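Local coordinates for protein prephenate dehydratase:Amino acid-binding ACT (Brucella abortus, PDB 6VH5) that probably catalyses the decarboxylating dehydration of prephenate to phenylpyruvate in phenylalanine biosynthesis, and binds phenylalanine at its ACT domain, at residues Ile73-Thr78 and Ala84-Leu89; Ile27-Glu32 and Asn36-Cys41. All blocks are in the same frame, centred on the assembly; numbering follows the deposited sequence.

Interaction 1: Ile73-Thr78 and Ala84-Leu89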
ATOM      1  N   ILE A  73       5.854   3.413  12.181  1.00 53.37           N
ATOM      2  CA  ILE A  73       5.011   2.880  11.119  1.00 55.97           C
ATOM      3  C   ILE A  73       5.568   3.307   9.766  1.00 60.93           C
ATOM      4  O   ILE A  73       5.759   4.500   9.528  1.00 53.89           O
ATOM      5  CB  ILE A  73       3.551   3.343  11.249  1.00 58.17           C
ATOM      6  CG1 ILE A  73       2.989   2.971  12.629  1.00 61.84           C
ATOM      7  CG2 ILE A  73       2.728   2.792  10.085  1.00 49.73           C
ATOM      8  CD1 ILE A  73       3.056   1.498  12.948  1.00 55.58           C
ATOM      9  N   PRO A  74       5.847   2.376   8.856  1.00 65.39           N
ATOM     10  CA  PRO A  74       6.247   2.760   7.498  1.00 59.04           C
ATOM     11  C   PRO A  74       5.045   3.184   6.670  1.00 58.28           C
ATOM     12  O   PRO A  74       3.975   2.572   6.736  1.00 63.86           O
ATOM     13  CB  PRO A  74       6.874   1.474   6.942  1.00 63.06           C
ATOM     14  CG  PRO A  74       6.193   0.377   7.691  1.00 62.58           C
ATOM     15  CD  PRO A  74       5.942   0.919   9.076  1.00 62.15           C
ATOM     16  N   ILE A  75       5.218   4.257   5.897  1.00 50.91           N
ATOM     17  CA  ILE A  75       4.140   4.730   5.034  1.00 52.90           C
ATOM     18  C   ILE A  75       4.568   4.928   3.592  1.00 55.09           C
ATOM     19  O   ILE A  75       3.701   4.972   2.701  1.00 58.28           O
ATOM     20  CB  ILE A  75       3.507   6.021   5.592  1.00 57.65           C
ATOM     21  CG1 ILE A  75       4.523   7.158   5.631  1.00 59.50           C
ATOM     22  CG2 ILE A  75       2.941   5.759   7.003  1.00 53.83           C
ATOM     23  CD1 ILE A  75       3.866   8.517   5.777  1.00 64.20           C
ATOM     24  N   GLU A  76       5.859   5.046   3.294  1.00 58.52           N
ATOM     25  CA  GLU A  76       6.332   5.144   1.921  1.00 62.95           C
ATOM     26  C   GLU A  76       7.547   4.245   1.745  1.00 60.16           C
ATOM     27  O   GLU A  76       8.412   4.184   2.624  1.00 59.30           O
ATOM     28  CB  GLU A  76       6.705   6.580   1.543  1.00 56.12           C
ATOM     29  CG  GLU A  76       5.537   7.530   1.520  1.00 64.72           C
ATOM     30  CD  GLU A  76       5.972   8.974   1.451  1.00 62.32           C
ATOM     31  OE1 GLU A  76       7.125   9.221   1.055  1.00 61.42           O
ATOM     32  OE2 GLU A  76       5.180   9.854   1.843  1.00 57.70           O
ATOM     33  N   ASN A  77       7.587   3.526   0.624  1.00 59.37           N
ATOM     34  CA  ASN A  77       8.761   2.756   0.226  1.00 48.38           C
ATOM     35  C   ASN A  77       8.990   2.896  -1.269  1.00 56.84           C
ATOM     36  O   ASN A  77       8.060   2.711  -2.059  1.00 67.64           O
ATOM     37  CB  ASN A  77       8.619   1.275   0.573  1.00 49.78           C
ATOM     38  CG  ASN A  77       9.749   0.457  -0.008  1.00 53.59           C
ATOM     39  OD1 ASN A  77       9.599  -0.187  -1.052  1.00 50.27           O
ATOM     40  ND2 ASN A  77      10.900   0.504   0.647  1.00 48.49           N
ATOM     41  N   THR A  78      10.245   3.160  -1.652  1.00 62.54           N
ATOM     42  CA  THR A  78      10.586   3.477  -3.041  1.00 59.44           C
ATOM     43  C   THR A  78      10.340   2.317  -4.011  1.00 59.73           C
ATOM     44  O   THR A  78      10.021   2.556  -5.179  1.00 58.23           O
ATOM     45  CB  THR A  78      12.042   3.930  -3.114  1.00 68.14           C
ATOM     46  OG1 THR A  78      12.225   5.070  -2.264  1.00 73.17           O
ATOM     47  CG2 THR A  78      12.410   4.319  -4.526  1.00 84.48           C
ATOM     48  N   ALA A  84       1.865   0.599   5.684  1.00 60.06           N
ATOM     49  CA  ALA A  84       0.541   0.717   6.285  1.00 58.38           C
ATOM     50  C   ALA A  84      -0.240   1.836   5.609  1.00 58.37           C
ATOM     51  O   ALA A  84       0.318   2.875   5.257  1.00 51.26           O
ATOM     52  CB  ALA A  84       0.638   0.994   7.787  1.00 49.12           C
ATOM     53  N   ASP A  85      -1.549   1.631   5.466  1.00 66.55           N
ATOM     54  CA  ASP A  85      -2.446   2.634   4.898  1.00 65.23           C
ATOM     55  C   ASP A  85      -2.720   3.694   5.963  1.00 66.63           C
ATOM     56  O   ASP A  85      -3.725   3.670   6.677  1.00 71.54           O
ATOM     57  CB  ASP A  85      -3.728   1.979   4.403  1.00 69.50           C
ATOM     58  CG  ASP A  85      -4.599   2.926   3.606  1.00 79.06           C
ATOM     59  OD1 ASP A  85      -4.337   4.145   3.634  1.00 80.23           O
ATOM     60  OD2 ASP A  85      -5.548   2.453   2.946  1.00 84.00           O
ATOM     61  N   ILE A  86      -1.790   4.644   6.065  1.00 64.82           N
ATOM     62  CA  ILE A  86      -1.891   5.697   7.071  1.00 75.36           C
ATOM     63  C   ILE A  86      -3.142   6.547   6.852  1.00 78.30           C
ATOM     64  O   ILE A  86      -3.718   7.078   7.811  1.00 80.70           O
ATOM     65  CB  ILE A  86      -0.606   6.551   7.063  1.00 80.70           C
ATOM     66  CG1 ILE A  86      -0.576   7.503   8.265  1.00 82.50           C
ATOM     67  CG2 ILE A  86      -0.451   7.302   5.731  1.00 83.34           C
ATOM     68  CD1 ILE A  86      -0.268   6.828   9.579  1.00 86.65           C
ATOM     69  N   HIS A  87      -3.586   6.686   5.598  1.00 75.86           N
ATOM     70  CA  HIS A  87      -4.767   7.486   5.304  1.00 71.02           C
ATOM     71  C   HIS A  87      -6.026   6.879   5.914  1.00 75.14           C
ATOM     72  O   HIS A  87      -6.952   7.612   6.276  1.00 86.75           O
ATOM     73  CB  HIS A  87      -4.923   7.635   3.788  1.00 68.23           C
ATOM     74  CG  HIS A  87      -5.820   8.760   3.369  1.00 76.22           C
ATOM     75  ND1 HIS A  87      -5.836   9.254   2.080  1.00 75.12           N
ATOM     76  CD2 HIS A  87      -6.739   9.480   4.058  1.00 74.09           C
ATOM     77  CE1 HIS A  87      -6.720  10.233   1.996  1.00 73.05           C
ATOM     78  NE2 HIS A  87      -7.283  10.388   3.180  1.00 78.22           N
ATOM     79  N   TYR A  88      -6.089   5.557   6.039  1.00 82.87           N
ATOM     80  CA  TYR A  88      -7.261   4.952   6.657  1.00 90.57           C
ATOM     81  C   TYR A  88      -7.148   4.865   8.176  1.00 93.46           C
ATOM     82  O   TYR A  88      -8.111   5.179   8.887  1.00 93.89           O
ATOM     83  CB  TYR A  88      -7.508   3.555   6.087  1.00 90.38           C
ATOM     84  CG  TYR A  88      -8.651   2.837   6.765  1.00 99.72           C
ATOM     85  CD1 TYR A  88      -9.966   3.113   6.410  1.00103.47           C
ATOM     86  CD2 TYR A  88      -8.423   1.894   7.772  1.00101.00           C
ATOM     87  CE1 TYR A  88     -11.024   2.470   7.023  1.00109.40           C
ATOM     88  CE2 TYR A  88      -9.479   1.243   8.393  1.00104.05           C
ATOM     89  CZ  TYR A  88     -10.777   1.537   8.013  1.00110.51           C
ATOM     90  OH  TYR A  88     -11.837   0.903   8.617  1.00116.29           O
ATOM     91  N   LEU A  89      -5.975   4.466   8.689  1.00 93.17           N
ATOM     92  CA  LEU A  89      -5.845   4.108  10.103  1.00 92.41           C
ATOM     93  C   LEU A  89      -5.737   5.336  10.998  1.00 93.10           C
ATOM     94  O   LEU A  89      -6.374   5.396  12.056  1.00 89.88           O
ATOM     95  CB  LEU A  89      -4.611   3.231  10.311  1.00 78.72           C
ATOM     96  CG  LEU A  89      -4.538   1.895   9.583  1.00 73.88           C
ATOM     97  CD1 LEU A  89      -3.108   1.367   9.620  1.00 61.59           C
ATOM     98  CD2 LEU A  89      -5.496   0.899  10.199  1.00 73.27           C
TER

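Interaction 2: Ile27-Glu32 and Asn36-Cys41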
ATOM      1  N   ILE A  27       8.499   1.261  22.195  1.00 53.13           N
ATOM      2  CA  ILE A  27       8.053   1.763  20.905  1.00 50.48           C
ATOM      3  C   ILE A  27       7.648   0.576  20.046  1.00 49.11           C
ATOM      4  O   ILE A  27       8.479  -0.288  19.735  1.00 54.78           O
ATOM      5  CB  ILE A  27       9.124   2.618  20.209  1.00 58.38           C
ATOM      6  CG1 ILE A  27       8.695   2.915  18.766  1.00 59.66           C
ATOM      7  CG2 ILE A  27      10.496   1.974  20.311  1.00 58.35           C
ATOM      8  CD1 ILE A  27       9.399   4.108  18.146  1.00 64.56           C
ATOM      9  N   SER A  28       6.371   0.522  19.675  1.00 42.48           N
ATOM     10  CA  SER A  28       5.880  -0.613  18.906  1.00 52.80           C
ATOM     11  C   SER A  28       6.271  -0.505  17.436  1.00 61.38           C
ATOM     12  O   SER A  28       6.361   0.587  16.867  1.00 62.39           O
ATOM     13  CB  SER A  28       4.364  -0.722  19.033  1.00 50.88           C
ATOM     14  OG  SER A  28       3.732   0.464  18.596  1.00 53.14           O
ATOM     15  N   PHE A  29       6.495  -1.664  16.818  1.00 62.14           N
ATOM     16  CA  PHE A  29       6.696  -1.736  15.378  1.00 56.16           C
ATOM     17  C   PHE A  29       6.090  -3.037  14.872  1.00 57.47           C
ATOM     18  O   PHE A  29       5.952  -4.011  15.619  1.00 64.41           O
ATOM     19  CB  PHE A  29       8.184  -1.662  15.010  1.00 50.73           C
ATOM     20  CG  PHE A  29       8.971  -2.896  15.401  1.00 64.15           C
ATOM     21  CD1 PHE A  29       9.194  -3.917  14.487  1.00 68.51           C
ATOM     22  CD2 PHE A  29       9.481  -3.037  16.685  1.00 67.56           C
ATOM     23  CE1 PHE A  29       9.913  -5.059  14.847  1.00 65.13           C
ATOM     24  CE2 PHE A  29      10.202  -4.170  17.049  1.00 69.86           C
ATOM     25  CZ  PHE A  29      10.421  -5.181  16.127  1.00 66.85           C
ATOM     26  N   GLN A  30       5.768  -3.061  13.580  1.00 46.33           N
ATOM     27  CA  GLN A  30       5.248  -4.262  12.943  1.00 49.92           C
ATOM     28  C   GLN A  30       6.416  -5.087  12.416  1.00 53.60           C
ATOM     29  O   GLN A  30       7.242  -4.579  11.649  1.00 48.83           O
ATOM     30  CB  GLN A  30       4.287  -3.905  11.805  1.00 36.01           C
ATOM     31  CG  GLN A  30       3.618  -5.095  11.104  1.00 41.16           C
ATOM     32  CD  GLN A  30       4.543  -5.815  10.103  1.00 49.49           C
ATOM     33  OE1 GLN A  30       5.330  -5.185   9.397  1.00 52.65           O
ATOM     34  NE2 GLN A  30       4.450  -7.145  10.061  1.00 58.81           N
ATOM     35  N   GLY A  31       6.472  -6.365  12.823  1.00 55.20           N
ATOM     36  CA  GLY A  31       7.413  -7.349  12.342  1.00 49.48           C
ATOM     37  C   GLY A  31       8.074  -8.112  13.479  1.00 66.80           C
ATOM     38  O   GLY A  31       7.646  -8.063  14.639  1.00 68.59           O
ATOM     39  N   GLU A  32       9.110  -8.864  13.129  1.00 69.89           N
ATOM     40  CA  GLU A  32       9.924  -9.599  14.083  1.00 64.93           C
ATOM     41  C   GLU A  32      11.146  -8.768  14.445  1.00 61.16           C
ATOM     42  O   GLU A  32      11.560  -7.874  13.702  1.00 58.88           O
ATOM     43  CB  GLU A  32      10.376 -10.930  13.489  1.00 73.91           C
ATOM     44  CG  GLU A  32       9.265 -11.761  12.912  1.00 81.73           C
ATOM     45  CD  GLU A  32       9.716 -13.167  12.606  1.00 93.26           C
ATOM     46  OE1 GLU A  32      10.794 -13.565  13.103  1.00100.41           O
ATOM     47  OE2 GLU A  32       9.001 -13.865  11.856  1.00 97.71           O
ATOM     48  N   ASN A  36      13.595  -4.099   9.480  1.00 52.31           N
ATOM     49  CA  ASN A  36      13.911  -2.715   9.150  1.00 57.74           C
ATOM     50  C   ASN A  36      13.153  -1.743  10.059  1.00 53.69           C
ATOM     51  O   ASN A  36      13.683  -0.681  10.415  1.00 49.13           O
ATOM     52  CB  ASN A  36      13.606  -2.436   7.673  1.00 57.76           C
ATOM     53  CG  ASN A  36      14.628  -3.056   6.729  1.00 64.99           C
ATOM     54  OD1 ASN A  36      15.838  -2.972   6.957  1.00 69.45           O
ATOM     55  ND2 ASN A  36      14.146  -3.660   5.648  1.00 65.46           N
ATOM     56  N   SER A  37      11.907  -2.076  10.424  1.00 56.40           N
ATOM     57  CA  SER A  37      11.158  -1.243  11.373  1.00 59.77           C
ATOM     58  C   SER A  37      11.875  -1.152  12.715  1.00 56.53           C
ATOM     59  O   SER A  37      11.938  -0.079  13.324  1.00 50.16           O
ATOM     60  CB  SER A  37       9.747  -1.797  11.582  1.00 56.06           C
ATOM     61  OG  SER A  37       8.918  -1.577  10.456  1.00 54.20           O
ATOM     62  N   ASP A  38      12.418  -2.280  13.184  1.00 53.38           N
ATOM     63  CA  ASP A  38      13.233  -2.297  14.397  1.00 56.95           C
ATOM     64  C   ASP A  38      14.479  -1.430  14.232  1.00 60.08           C
ATOM     65  O   ASP A  38      14.861  -0.696  15.151  1.00 62.32           O
ATOM     66  CB  ASP A  38      13.595  -3.752  14.726  1.00 65.67           C
ATOM     67  CG  ASP A  38      14.310  -3.924  16.066  1.00 67.33           C
ATOM     68  OD1 ASP A  38      14.502  -2.947  16.816  1.00 67.99           O
ATOM     69  OD2 ASP A  38      14.706  -5.069  16.356  1.00 69.29           O
ATOM     70  N   THR A  39      15.119  -1.495  13.060  1.00 64.91           N
ATOM     71  CA  THR A  39      16.285  -0.653  12.800  1.00 63.81           C
ATOM     72  C   THR A  39      15.938   0.827  12.936  1.00 54.27           C
ATOM     73  O   THR A  39      16.683   1.595  13.557  1.00 50.99           O
ATOM     74  CB  THR A  39      16.823  -0.940  11.395  1.00 62.53           C
ATOM     75  OG1 THR A  39      17.136  -2.333  11.277  1.00 69.58           O
ATOM     76  CG2 THR A  39      18.067  -0.094  11.086  1.00 49.28           C
ATOM     77  N   ALA A  40      14.792   1.236  12.397  1.00 45.28           N
ATOM     78  CA  ALA A  40      14.382   2.630  12.530  1.00 48.39           C
ATOM     79  C   ALA A  40      14.183   3.015  13.998  1.00 51.36           C
ATOM     80  O   ALA A  40      14.667   4.064  14.441  1.00 51.53           O
ATOM     81  CB  ALA A  40      13.114   2.878  11.713  1.00 40.37           C
ATOM     82  N   CYS A  41      13.517   2.157  14.781  1.00 54.83           N
ATOM     83  CA  CYS A  41      13.314   2.454  16.201  1.00 53.66           C
ATOM     84  C   CYS A  41      14.648   2.674  16.907  1.00 61.05           C
ATOM     85  O   CYS A  41      14.807   3.626  17.682  1.00 59.96           O
ATOM     86  CB  CYS A  41      12.550   1.316  16.888  1.00 47.01           C
ATOM     87  SG  CYS A  41      10.870   0.951  16.321  1.00 46.35           S
TER
HETATM   88  O   HOH W   1       6.097  -1.181  11.845  1.00 50.46           O

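Interaction 1: Ile73-Thr78 and Ala84-Leu89
Ile73, Pro74 and Ile75, buried residues near the end of strand 70-77, meet Ala84 and Ile86 at the start of the next helix. One hydrogen bond crosses the contact: Ala84 N donates to Pro74 O at 3.1 Å. It ties the returning chain to the strand just before the helix begins.

Two apolar touches lie on either side of Pro74 in the strand sequence. Ile73 CG2 meets the methyl of Ala84, CB, at 3.6 Å. A chi1 of -56° sets CG1 of Ile73 beside the backbone N and leaves CG2 anti to it, facing Ala84. Ile75 CG2 nestles against Ile86 CB at 3.6 Å, with Ile86 CG2 at 3.9 Å. The CB of Ala84 also lies 3.8 Å from Pro74 O, close beside the backbone bond.

The helix start is capped from within. Asp85 is the N-cap, and Tyr88 N reaches its OD1 at 3.3 Å from above the carboxylate plane. Asp85 O takes two backbone donors, Tyr88 N and Leu89 N. An inverse gamma turn, closed by a weak bond from Ile86 N to Ala84 O, centres on Asp85 just before the helix.

Opposite Arg195 of strand 193-200 the strand spends two residues, Ile75 and Glu76, a classic beta bulge. Strand 193-200 also carries Thr194, predicted to be essential for activity, which touches Pro74 and accepts a bond from Asn77 ND2. Phe56 and Phe60 of helix 56-64 pack on Pro74, Ala84 and Ile73, whereas His87 and Tyr88 of helix 86-92 lean on strand 243-251 of the ACT domain.

Interaction 2: Ile27-Glu32 and Asn36-Cys41
Asp38 lays its CB over one face of the Phe29 ring, 4.0 Å from the centroid in a CH-pi contact, with its carboxylate stacked toward the ring's rim, the two planes 18° apart. The pair belongs to a beta-alpha-beta unit, strand 26-30, helix 36-44 and strand 49-53. Within it helix segment 36-41 runs back nearly antiparallel to strand segment 27-30 (156°), the closest approach of the axes being 7.8 Å. Phe29 CG stands between its backbone N and carbonyl carbon (chi1 70°), which brings the ring alongside the helix. There Ser37 CB approaches CD1 of Phe29 obliquely at 3.6 Å.

One turn on, Cys41 SG fills the place between Phe29 and Ile27. It forms an oblique sulfur-aromatic contact with the ring and lies 3.8 Å from Ile27 CG1. The polar end of Asp38 is held by Arg42 of the same helix in a salt bridge and by Gly34 N of the loop before it, while Pro50 of strand 49-53 packs against Phe29 and Asp38. At the C-terminal end of the strand a water bridges the segments, accepting from Gln30 N at 2.6 Å and bonded to Ser37 OG at 3.2 Å.

Interaction 2 (27-32 with 36-41) closes before interaction 1 (73-78 with 84-89) opens, and both belong to the prephenate dehydratase part of the chain. Their centres are 14 Å apart. They share one mixed sheet, in which strands 26-30 and 70-77 are parallel neighbours, each followed by its own helix. The two contacts meet where Pro74 CD packs 4.1 Å from Ser37 OG. Met72, on the strand of interaction 1, also touches Ile27 and Cys41 of interaction 2. Strand 193-200 lies on the other side of strand 70-77 and brings the predicted essential Thr194 close to Pro74, with Ser37 about 7 Å away between side chains, so both contacts border the probable catalytic region.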